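Local coordinates for protein D-aminopeptidase (Burkholderia sp. LK4, PDB 5TZB) that probably hydrolyses peptides and amides with N-terminal beta-amino acids, acting as a beta-aminopeptidase of the Ntn-hydrolase type, at residues Ser202-Ala207 with Gly211-Ala216; Ala279-Val284 with Ala336-Ala341; Arg22-Gly27 with Gly33-Phe38; Ala287-Gly292 with Ala344-Ile349. All blocks are in the same frame, centred on the assembly; numbering follows the deposited sequence.

Interaction 1 (Ser202-Ala207 with Gly211-Ala216); sequences SRVLAA and GWTVGA
Arg203 and Val214 exchange two backbone hydrogen bonds, Arg203 N to Val214 O and Val214 N to Arg203 O, both 2.8 Å, the second nearly linear at 172°. They form an antiparallel hydrogen-bonded pair, flanked by the non-hydrogen-bonded pairs Ser202-Gly215 and Val204-Thr213. On the face that carries Ser202 and Val204, Val204 CG2 lies 3.8 Å from Thr213 OG1. Ser202 CB meets the backbone of Gly215, with 4.0 Å to Gly215 CA. These are the ends of strands 197-204 and 213-220, a beta hairpin in this S58-family peptidase. Toward the turn, Leu205 N bonds to Trp212 O at 2.8 Å, and Gly211 N reaches Ala206 O at 3.0 Å. Leu205 CG sits beside its own backbone N (chi1 -59°), which brings CD1 to the edge of the indole, 4.2 Å from Trp212 CE3. Arg203 leads away from the partner strand: NH1 turns back to Ser202 O at 2.9 Å, and the guanidinium also forms salt bridges with Glu343 and Glu347 of helix 331-355. Farther out, Ser202 OG is held by Asp43, while Trp212 packs on Thr323 of the second subunit.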
loop_
_atom_site.group_PDB
_atom_site.type_symbol
_atom_site.label_atom_id
_atom_site.label_comp_id
_atom_site.label_asym_id
_atom_site.label_seq_id
_atom_site.Cartn_x
_atom_site.Cartn_y
_atom_site.Cartn_z
ATOM N N SER C 202 19.518 8.337 -19.881
ATOM C CA SER C 202 18.366 7.866 -20.628
ATOM C C SER C 202 18.660 6.610 -21.430
ATOM O O SER C 202 19.826 6.251 -21.663
ATOM C CB SER C 202 17.858 8.963 -21.567
ATOM O OG SER C 202 18.783 9.175 -22.615
ATOM N N ARG C 203 17.587 5.955 -21.859
ATOM C CA ARG C 203 17.667 4.797 -22.742
ATOM C C ARG C 203 16.578 4.905 -23.800
ATOM O O ARG C 203 15.450 5.335 -23.508
ATOM C CB ARG C 203 17.500 3.498 -21.952
ATOM C CG ARG C 203 18.618 3.188 -20.978
ATOM C CD ARG C 203 19.898 2.791 -21.687
ATOM N NE ARG C 203 20.941 2.349 -20.758
ATOM C CZ ARG C 203 21.805 3.163 -20.159
ATOM N NH1 ARG C 203 21.758 4.471 -20.389
ATOM N NH2 ARG C 203 22.728 2.672 -19.332
ATOM N N VAL C 204 16.901 4.496 -25.021
ATOM C CA VAL C 204 15.922 4.483 -26.099
ATOM C C VAL C 204 15.659 3.038 -26.497
ATOM O O VAL C 204 16.591 2.305 -26.805
ATOM C CB VAL C 204 16.424 5.267 -27.342
ATOM C CG1 VAL C 204 15.398 5.204 -28.467
ATOM C CG2 VAL C 204 16.745 6.721 -26.992
ATOM N N LEU C 205 14.400 2.624 -26.512
ATOM C CA LEU C 205 14.076 1.265 -26.941
ATOM C C LEU C 205 14.143 1.168 -28.456
ATOM O O LEU C 205 14.005 2.172 -29.163
ATOM C CB LEU C 205 12.686 0.851 -26.466
ATOM C CG LEU C 205 12.415 0.853 -24.968
ATOM C CD1 LEU C 205 11.128 0.101 -24.613
ATOM C CD2 LEU C 205 13.599 0.298 -24.227
ATOM N N ALA C 206 14.374 -0.039 -28.952
ATOM C CA ALA C 206 14.375 -0.286 -30.394
ATOM C C ALA C 206 12.965 -0.159 -30.976
ATOM O O ALA C 206 11.973 -0.218 -30.252
ATOM C CB ALA C 206 14.956 -1.658 -30.705
ATOM N N ALA C 207 12.897 0.030 -32.288
ATOM C CA ALA C 207 11.621 0.183 -32.970
ATOM C C ALA C 207 10.710 -1.028 -32.751
ATOM O O ALA C 207 9.517 -0.875 -32.483
ATOM C CB ALA C 207 11.859 0.414 -34.448
ATOM N N GLY C 211 9.955 1.793 -29.481
ATOM C CA GLY C 211 10.704 3.009 -29.753
ATOM C C GLY C 211 10.666 4.075 -28.659
ATOM O O GLY C 211 11.132 5.202 -28.871
ATOM N N TRP C 212 10.143 3.732 -27.482
ATOM C CA TRP C 212 10.019 4.720 -26.413
ATOM C C TRP C 212 11.347 5.078 -25.736
ATOM O O TRP C 212 12.310 4.302 -25.737
ATOM C CB TRP C 212 9.026 4.231 -25.361
ATOM C CG TRP C 212 7.687 3.965 -25.940
ATOM C CD1 TRP C 212 6.892 4.856 -26.600
ATOM C CD2 TRP C 212 6.987 2.720 -25.939
ATOM N NE1 TRP C 212 5.728 4.245 -27.004
ATOM C CE2 TRP C 212 5.762 2.931 -26.614
ATOM C CE3 TRP C 212 7.266 1.447 -25.418
ATOM C CZ2 TRP C 212 4.821 1.922 -26.780
ATOM C CZ3 TRP C 212 6.336 0.442 -25.590
ATOM C CH2 TRP C 212 5.118 0.684 -26.268
ATOM N N THR C 213 11.384 6.282 -25.171
ATOM C CA THR C 213 12.530 6.757 -24.410
ATOM C C THR C 213 12.216 6.742 -22.912
ATOM O O THR C 213 11.102 7.082 -22.505
ATOM C CB THR C 213 12.917 8.172 -24.830
ATOM O OG1 THR C 213 13.270 8.167 -26.219
ATOM C CG2 THR C 213 14.093 8.696 -23.989
ATOM N N VAL C 214 13.182 6.301 -22.115
ATOM C CA VAL C 214 13.081 6.351 -20.651
ATOM C C VAL C 214 14.247 7.163 -20.098
ATOM O O VAL C 214 15.414 6.856 -20.384
ATOM C CB VAL C 214 13.091 4.938 -20.018
ATOM C CG1 VAL C 214 13.012 5.033 -18.507
ATOM C CG2 VAL C 214 11.948 4.112 -20.538
ATOM N N GLY C 215 13.944 8.207 -19.331
ATOM C CA GLY C 215 14.986 9.032 -18.728
ATOM C C GLY C 215 14.881 9.062 -17.216
ATOM O O GLY C 215 13.812 8.828 -16.676
ATOM N N ALA C 216 15.990 9.333 -16.531
ATOM C CA ALA C 216 15.979 9.458 -15.076
ATOM C C ALA C 216 16.791 10.663 -14.626
ATOM O O ALA C 216 17.839 10.977 -15.209
ATOM C CB ALA C 216 16.527 8.180 -14.402
#

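Interaction 2 (Ala279-Val284 with Ala336-Ala341)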
loop_
_atom_site.group_PDB
_atom_site.type_symbol
_atom_site.label_atom_id
_atom_site.label_comp_id
_atom_site.label_asym_id
_atom_site.label_seq_id
_atom_site.Cartn_x
_atom_site.Cartn_y
_atom_site.Cartn_z
ATOM N N ALA C 279 8.165 3.035 -11.458
ATOM C CA ALA C 279 8.874 3.735 -10.392
ATOM C C ALA C 279 9.647 2.769 -9.500
ATOM O O ALA C 279 10.741 3.095 -9.049
ATOM C CB ALA C 279 7.911 4.575 -9.555
ATOM N N GLN C 280 9.094 1.586 -9.253
ATOM C CA GLN C 280 9.754 0.654 -8.344
ATOM C C GLN C 280 11.034 0.115 -8.975
ATOM O O GLN C 280 11.923 -0.349 -8.263
ATOM C CB GLN C 280 8.831 -0.504 -7.929
ATOM C CG GLN C 280 9.478 -1.381 -6.833
ATOM C CD GLN C 280 8.552 -2.418 -6.165
ATOM O OE1 GLN C 280 9.003 -3.166 -5.289
ATOM N NE2 GLN C 280 7.274 -2.454 -6.551
ATOM N N ARG C 281 11.186 0.227 -10.292
ATOM C CA ARG C 281 12.421 -0.301 -10.880
ATOM C C ARG C 281 13.608 0.610 -10.526
ATOM O O ARG C 281 14.769 0.275 -10.796
ATOM C CB ARG C 281 12.302 -0.477 -12.408
ATOM C CG ARG C 281 11.293 -1.571 -12.873
ATOM C CD ARG C 281 10.971 -2.487 -11.729
ATOM N NE ARG C 281 10.410 -3.807 -12.000
ATOM C CZ ARG C 281 9.135 -4.148 -11.836
ATOM N NH1 ARG C 281 8.218 -3.251 -11.497
ATOM N NH2 ARG C 281 8.773 -5.403 -12.038
ATOM N N ALA C 282 13.331 1.762 -9.921
ATOM C CA ALA C 282 14.413 2.591 -9.405
ATOM C C ALA C 282 15.166 1.851 -8.283
ATOM O O ALA C 282 16.384 2.019 -8.139
ATOM C CB ALA C 282 13.880 3.936 -8.923
ATOM N N SER C 283 14.455 1.000 -7.536
ATOM C CA SER C 283 15.075 0.121 -6.519
ATOM C C SER C 283 16.157 -0.736 -7.154
ATOM O O SER C 283 17.192 -1.005 -6.549
ATOM C CB SER C 283 14.054 -0.827 -5.877
ATOM O OG SER C 283 13.073 -0.153 -5.101
ATOM N N VAL C 284 15.871 -1.223 -8.355
ATOM C CA VAL C 284 16.789 -2.112 -9.049
ATOM C C VAL C 284 18.051 -1.355 -9.447
ATOM O O VAL C 284 19.175 -1.840 -9.219
ATOM C CB VAL C 284 16.120 -2.753 -10.278
ATOM C CG1 VAL C 284 17.089 -3.669 -10.992
ATOM C CG2 VAL C 284 14.883 -3.517 -9.842
ATOM N N ALA C 336 10.729 -4.218 -21.328
ATOM C CA ALA C 336 11.824 -3.423 -21.921
ATOM C C ALA C 336 11.857 -2.011 -21.303
ATOM O O ALA C 336 12.907 -1.361 -21.272
ATOM C CB ALA C 336 11.680 -3.351 -23.445
ATOM N N LEU C 337 10.706 -1.528 -20.828
ATOM C CA LEU C 337 10.668 -0.253 -20.104
ATOM C C LEU C 337 11.245 -0.393 -18.678
ATOM O O LEU C 337 11.955 0.500 -18.216
ATOM C CB LEU C 337 9.243 0.313 -20.048
ATOM C CG LEU C 337 8.604 0.795 -21.370
ATOM C CD1 LEU C 337 7.105 1.041 -21.216
ATOM C CD2 LEU C 337 9.304 2.072 -21.871
ATOM N N PHE C 338 10.942 -1.505 -17.996
ATOM C CA PHE C 338 11.534 -1.805 -16.687
ATOM C C PHE C 338 13.072 -1.865 -16.771
ATOM O O PHE C 338 13.778 -1.238 -15.980
ATOM C CB PHE C 338 11.012 -3.136 -16.150
ATOM C CG PHE C 338 9.547 -3.123 -15.752
ATOM C CD1 PHE C 338 8.839 -1.941 -15.668
ATOM C CD2 PHE C 338 8.890 -4.317 -15.485
ATOM C CE1 PHE C 338 7.484 -1.947 -15.307
ATOM C CE2 PHE C 338 7.550 -4.329 -15.107
ATOM C CZ PHE C 338 6.848 -3.142 -15.030
ATOM N N VAL C 339 13.576 -2.641 -17.725
ATOM C CA VAL C 339 15.025 -2.760 -17.947
ATOM C C VAL C 339 15.652 -1.383 -18.172
ATOM O O VAL C 339 16.649 -1.014 -17.538
ATOM C CB VAL C 339 15.327 -3.658 -19.178
ATOM C CG1 VAL C 339 16.815 -3.606 -19.559
ATOM C CG2 VAL C 339 14.878 -5.105 -18.929
ATOM N N ALA C 340 15.041 -0.614 -19.067
ATOM C CA ALA C 340 15.562 0.703 -19.401
ATOM C C ALA C 340 15.606 1.635 -18.197
ATOM O O ALA C 340 16.572 2.365 -18.034
ATOM C CB ALA C 340 14.737 1.339 -20.516
ATOM N N ALA C 341 14.544 1.639 -17.385
ATOM C CA ALA C 341 14.485 2.512 -16.229
ATOM C C ALA C 341 15.557 2.128 -15.242
ATOM O O ALA C 341 16.229 3.001 -14.690
ATOM C CB ALA C 341 13.085 2.481 -15.556
#
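Phe338 meets Arg281 face to face: the guanidinium lies flat on the phenyl ring, their planes 17° apart. Arg281 CZ is 3.8 Å from the centroid of the Phe338 ring and only 20° off the ring normal, a clear cation-pi contact. The overlap is displaced toward the rim, with Arg281 NH2 coming to 3.5 Å from Phe338 CE2. Nearer the backbone, Arg281 CG packs 3.6 Å from Phe338 CB, so the aliphatic part of the arginine covers the root of the aromatic side chain as well. A tight bend at chi2 (-17°) folds the arginine chain over and lays its flat end along the ring. Three oxygens, two backbone carbonyls and one side-chain amide oxygen, fix the rotation of that end: NH1 bonds to Arg277 O one turn back in its own helix, while NE and NH2 bond to Gly292 O and Asn90 OD1 of the third subunit. The cation therefore ties this helix pair to a neighbouring chain. One turn after Phe338, Ala341 sends its methyl toward the other helix, and Ala341 CB stands 4.4 Å from Arg281 CB. It also touches Ile264 on strand 260-266. Helices 272-289 and 331-355 thus pack side by side over a beta sheet, one helical layer of the alpha-beta-beta-alpha sandwich known from this Ntn-hydrolase-like family.

Interaction 3 (Arg22-Gly27 with Gly33-Phe38); sequences RTRDLG and GTPGRF
Arg24 and Pro35 reach for each other from opposite directions, and the proline ring comes over one face of the guanidinium, displaced toward its rim. Pro35 CG lies 3.7 Å from Arg24 NE, and Pro35 CD is 4.0 Å from Arg24 NH1. A bend at chi3 (-74°) turns the arginine's flat end out of line with its otherwise extended chain. Two waters join the same group to the backbone: water 1 accepts from Arg24 NH2 at 2.9 Å, and water 2 more weakly from Arg24 NH1. Water 2 donates to Gly33 O and water 1 can do so too, so the carbonyl is linked to the cation through solvent. All of this belongs to the N-terminal loop region that precedes strand 48-56, where a short 3-10 turn around residues 24-26 faces an irregular stretch of chain. Just ahead of that turn, Arg22 N donates a hydrogen bond to Asp25 OD2 (3.0 Å). The second arginine uses its edge: Phe38 O lies there, near the guanidinium plane, 3.0 Å from Arg22 NH1, a weak bond bent to 128°. The stronger partners of both cations are acids elsewhere in the chain, Glu180 for Arg22 NH2 and Glu347 for Arg24 NH2.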
loop_
_atom_site.group_PDB
_atom_site.type_symbol
_atom_site.label_atom_id
_atom_site.label_comp_id
_atom_site.label_asym_id
_atom_site.label_seq_id
_atom_site.Cartn_x
_atom_site.Cartn_y
_atom_site.Cartn_z
ATOM N N ARG C 22 31.727 12.577 -18.739
ATOM C CA ARG C 22 30.724 11.758 -18.049
ATOM C C ARG C 22 31.132 10.283 -18.026
ATOM O O ARG C 22 32.146 9.904 -18.634
ATOM C CB ARG C 22 29.350 11.913 -18.693
ATOM C CG ARG C 22 28.834 13.337 -18.750
ATOM C CD ARG C 22 27.516 13.365 -19.472
ATOM N NE ARG C 22 26.418 13.010 -18.569
ATOM C CZ ARG C 22 25.171 12.777 -18.965
ATOM N NH1 ARG C 22 24.864 12.830 -20.254
ATOM N NH2 ARG C 22 24.229 12.475 -18.080
ATOM N N THR C 23 30.347 9.457 -17.333
ATOM C CA THR C 23 30.697 8.053 -17.108
ATOM C C THR C 23 30.991 7.322 -18.405
ATOM O O THR C 23 32.035 6.683 -18.546
ATOM C CB THR C 23 29.571 7.301 -16.367
ATOM O OG1 THR C 23 29.303 7.953 -15.119
ATOM C CG2 THR C 23 29.960 5.853 -16.093
ATOM N N ARG C 24 30.070 7.449 -19.356
ATOM C CA ARG C 24 30.171 6.776 -20.643
ATOM C C ARG C 24 31.358 7.291 -21.476
ATOM O O ARG C 24 31.932 6.556 -22.286
ATOM C CB ARG C 24 28.861 6.949 -21.405
ATOM C CG ARG C 24 28.655 5.985 -22.550
ATOM C CD ARG C 24 27.212 6.022 -23.014
ATOM N NE ARG C 24 26.324 5.351 -22.077
ATOM C CZ ARG C 24 25.994 4.069 -22.174
ATOM N NH1 ARG C 24 26.468 3.338 -23.176
ATOM N NH2 ARG C 24 25.186 3.528 -21.279
ATOM N N ASP C 25 31.709 8.561 -21.288
ATOM C CA ASP C 25 32.830 9.167 -22.001
ATOM C C ASP C 25 34.149 8.591 -21.534
ATOM O O ASP C 25 35.167 8.719 -22.216
ATOM C CB ASP C 25 32.839 10.687 -21.815
ATOM C CG ASP C 25 31.565 11.345 -22.315
ATOM O OD1 ASP C 25 31.075 10.947 -23.391
ATOM O OD2 ASP C 25 31.039 12.246 -21.623
ATOM N N LEU C 26 34.134 7.969 -20.360
ATOM C CA LEU C 26 35.323 7.333 -19.815
ATOM C C LEU C 26 35.463 5.909 -20.342
ATOM O O LEU C 26 36.389 5.188 -19.976
ATOM C CB LEU C 26 35.267 7.313 -18.288
ATOM C CG LEU C 26 35.097 8.668 -17.608
ATOM C CD1 LEU C 26 35.023 8.511 -16.092
ATOM C CD2 LEU C 26 36.234 9.583 -18.018
ATOM N N GLY C 27 34.523 5.513 -21.196
ATOM C CA GLY C 27 34.481 4.165 -21.728
ATOM C C GLY C 27 33.777 3.206 -20.788
ATOM O O GLY C 27 33.736 2.002 -21.035
ATOM N N GLY C 33 21.739 -1.245 -22.731
ATOM C CA GLY C 33 20.861 -0.446 -23.576
ATOM C C GLY C 33 21.579 0.733 -24.207
ATOM O O GLY C 33 22.753 0.984 -23.920
ATOM N N THR C 34 20.879 1.449 -25.078
ATOM C CA THR C 34 21.454 2.587 -25.802
ATOM C C THR C 34 20.885 3.937 -25.362
ATOM O O THR C 34 19.676 4.147 -25.385
ATOM C CB THR C 34 21.258 2.422 -27.315
ATOM O OG1 THR C 34 21.876 1.199 -27.728
ATOM C CG2 THR C 34 21.899 3.581 -28.078
ATOM N N PRO C 35 21.763 4.870 -24.973
ATOM C CA PRO C 35 21.269 6.160 -24.490
ATOM C C PRO C 35 20.654 7.015 -25.591
ATOM O O PRO C 35 20.953 6.819 -26.768
ATOM C CB PRO C 35 22.531 6.839 -23.930
ATOM C CG PRO C 35 23.679 6.169 -24.606
ATOM C CD PRO C 35 23.237 4.777 -24.975
ATOM N N GLY C 36 19.790 7.945 -25.194
ATOM C CA GLY C 36 19.255 8.953 -26.092
ATOM C C GLY C 36 20.329 9.995 -26.369
ATOM O O GLY C 36 21.461 9.888 -25.870
ATOM N N ARG C 37 19.959 11.008 -27.147
ATOM C CA ARG C 37 20.886 12.019 -27.639
ATOM C C ARG C 37 21.676 12.752 -26.544
ATOM O O ARG C 37 22.891 12.919 -26.652
ATOM C CB ARG C 37 20.119 13.051 -28.456
ATOM C CG ARG C 37 20.973 14.218 -28.914
ATOM C CD ARG C 37 20.191 15.099 -29.865
ATOM N NE ARG C 37 20.813 16.413 -29.999
ATOM C CZ ARG C 37 20.200 17.480 -30.504
ATOM N NH1 ARG C 37 18.927 17.402 -30.878
ATOM N NH2 ARG C 37 20.852 18.633 -30.598
ATOM N N PHE C 38 20.989 13.204 -25.500
ATOM C CA PHE C 38 21.676 13.936 -24.437
ATOM C C PHE C 38 22.119 13.023 -23.294
ATOM O O PHE C 38 22.873 13.448 -22.407
ATOM C CB PHE C 38 20.780 15.051 -23.879
ATOM C CG PHE C 38 20.259 15.996 -24.922
ATOM C CD1 PHE C 38 21.129 16.795 -25.643
ATOM C CD2 PHE C 38 18.896 16.101 -25.161
ATOM C CE1 PHE C 38 20.650 17.671 -26.601
ATOM C CE2 PHE C 38 18.408 16.972 -26.119
ATOM C CZ PHE C 38 19.290 17.761 -26.841
HETATM O O HOH W 1 24.912 0.715 -22.056
HETATM O O HOH W 2 25.510 1.326 -25.075
#

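Interaction 4 (Ala287-Gly292 with Ala344-Ile349); sequences ARVGGG and AVEEAI
Glu346 OE1 receives both donors that Arg288 turns toward it: Arg288 NE at 2.9 Å and Arg288 NH1 at 3.0 Å. The oxygen sits at the guanidinium edge, near its plane, but the N-H directions are both bent to near 130°, so each hydrogen bond of this salt bridge is weak. The two side chains cross at about a right angle, with guanidinium and carboxylate planes 53° apart, and a single oxygen is shared by two nitrogens in place of a paired, two-oxygen bridge. Glu346 holds its chain straight from a CG anti to the backbone N (chi1 -174°), which carries the carboxylate across to helix 272-289; its other oxygen, Glu346 OE2, has Arg288 CB at 3.9 Å. Next to the charges, Val289 CG2 packs on Glu346 CG at 3.6 Å and Val289 CG1 on Ile349 CG2 at 3.9 Å. Gly290, with positive phi, is the C-prime residue of a Schellman motif: Gly291 N bonds back to Leu286 O and Gly290 N, weakly, to Ala287 O. That last carbonyl also accepts from Arg288 NE of the third subunit. Arg288 O is buried and has no partner in the model. Opposite charges buried between two helices probably offset one another, with apolar contact alongside adding to the hold.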
loop_
_atom_site.group_PDB
_atom_site.type_symbol
_atom_site.label_atom_id
_atom_site.label_comp_id
_atom_site.label_asym_id
_atom_site.label_seq_id
_atom_site.Cartn_x
_atom_site.Cartn_y
_atom_site.Cartn_z
ATOM N N ALA C 287 20.033 -0.411 -6.190
ATOM C CA ALA C 287 20.634 -1.595 -5.570
ATOM C C ALA C 287 21.921 -1.992 -6.276
ATOM O O ALA C 287 22.863 -2.438 -5.630
ATOM C CB ALA C 287 19.663 -2.770 -5.578
ATOM N N ARG C 288 21.943 -1.854 -7.601
ATOM C CA ARG C 288 23.109 -2.288 -8.379
ATOM C C ARG C 288 24.325 -1.373 -8.170
ATOM O O ARG C 288 25.456 -1.778 -8.437
ATOM C CB ARG C 288 22.746 -2.443 -9.879
ATOM C CG ARG C 288 21.854 -3.675 -10.072
ATOM C CD ARG C 288 21.366 -4.029 -11.484
ATOM N NE ARG C 288 21.154 -2.919 -12.391
ATOM C CZ ARG C 288 20.354 -2.967 -13.458
ATOM N NH1 ARG C 288 20.227 -1.895 -14.233
ATOM N NH2 ARG C 288 19.655 -4.066 -13.737
ATOM N N VAL C 289 24.109 -0.153 -7.684
ATOM C CA VAL C 289 25.228 0.740 -7.356
ATOM C C VAL C 289 25.684 0.552 -5.894
ATOM O O VAL C 289 26.805 0.952 -5.517
ATOM C CB VAL C 289 24.858 2.207 -7.623
ATOM C CG1 VAL C 289 26.069 3.124 -7.480
ATOM C CG2 VAL C 289 24.278 2.333 -9.023
ATOM N N GLY C 290 24.824 -0.066 -5.077
ATOM C CA GLY C 290 25.171 -0.385 -3.704
ATOM C C GLY C 290 24.308 0.283 -2.650
ATOM O O GLY C 290 24.724 0.406 -1.492
ATOM N N GLY C 291 23.117 0.729 -3.049
ATOM C CA GLY C 291 22.186 1.387 -2.152
ATOM C C GLY C 291 21.028 0.529 -1.691
ATOM O O GLY C 291 20.972 -0.676 -1.977
ATOM N N GLY C 292 20.106 1.153 -0.954
ATOM C CA GLY C 292 18.865 0.518 -0.550
ATOM C C GLY C 292 18.922 -0.244 0.766
ATOM O O GLY C 292 17.994 -0.983 1.090
ATOM N N ALA C 344 18.841 3.364 -16.543
ATOM C CA ALA C 344 18.908 4.823 -16.541
ATOM C C ALA C 344 19.224 5.342 -15.144
ATOM O O ALA C 344 20.044 6.245 -14.978
ATOM C CB ALA C 344 17.607 5.408 -17.037
ATOM N N VAL C 345 18.573 4.755 -14.141
ATOM C CA VAL C 345 18.809 5.121 -12.748
ATOM C C VAL C 345 20.226 4.750 -12.311
ATOM O O VAL C 345 20.915 5.552 -11.664
ATOM C CB VAL C 345 17.785 4.447 -11.817
ATOM C CG1 VAL C 345 18.192 4.622 -10.348
ATOM C CG2 VAL C 345 16.409 5.013 -12.083
ATOM N N GLU C 346 20.665 3.543 -12.665
ATOM C CA GLU C 346 22.010 3.112 -12.309
ATOM C C GLU C 346 23.051 4.089 -12.879
ATOM O O GLU C 346 23.936 4.545 -12.155
ATOM C CB GLU C 346 22.280 1.682 -12.808
ATOM C CG GLU C 346 23.624 1.090 -12.362
ATOM C CD GLU C 346 23.850 -0.324 -12.892
ATOM O OE1 GLU C 346 22.917 -0.885 -13.495
ATOM O OE2 GLU C 346 24.963 -0.868 -12.728
ATOM N N GLU C 347 22.944 4.418 -14.165
ATOM C CA GLU C 347 23.942 5.306 -14.778
ATOM C C GLU C 347 23.833 6.743 -14.265
ATOM O O GLU C 347 24.847 7.446 -14.140
ATOM C CB GLU C 347 23.835 5.305 -16.303
ATOM C CG GLU C 347 24.966 6.102 -16.960
ATOM C CD GLU C 347 25.005 5.967 -18.474
ATOM O OE1 GLU C 347 24.247 5.145 -19.021
ATOM O OE2 GLU C 347 25.826 6.669 -19.106
ATOM N N ALA C 348 22.612 7.164 -13.959
ATOM C CA ALA C 348 22.386 8.513 -13.455
ATOM C C ALA C 348 23.146 8.707 -12.149
ATOM O O ALA C 348 23.801 9.728 -11.953
ATOM C CB ALA C 348 20.902 8.762 -13.248
ATOM N N ILE C 349 23.082 7.700 -11.280
ATOM C CA ILE C 349 23.784 7.751 -10.001
ATOM C C ILE C 349 25.298 7.798 -10.217
ATOM O O ILE C 349 25.989 8.628 -9.619
ATOM C CB ILE C 349 23.417 6.544 -9.104
ATOM C CG1 ILE C 349 21.935 6.611 -8.708
ATOM C CG2 ILE C 349 24.300 6.525 -7.854
ATOM C CD1 ILE C 349 21.382 5.319 -8.130
#

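How the interactions relate
Along the chain interaction 3 comes first, then the hairpin of interaction 1, while interactions 2 and 4 alternate, since both join helices 272-289 and 331-355. Their centres lie about 11 Å apart on that helix pair, and both touch the third subunit. The centre of interaction 1 is about 12 Å from that of interaction 2 and about 13 Å from that of interaction 3. Its strands pack against helix 331-355, and interaction 3 adds the N-terminal loop to strand 197-204 through Val204 and Thr34. Glu347, from interaction 4, is the acid that interactions 1 and 3 share. Loop, sheet and helix layer are thereby linked; the helix pair meets the third subunit, and the hairpin end the second.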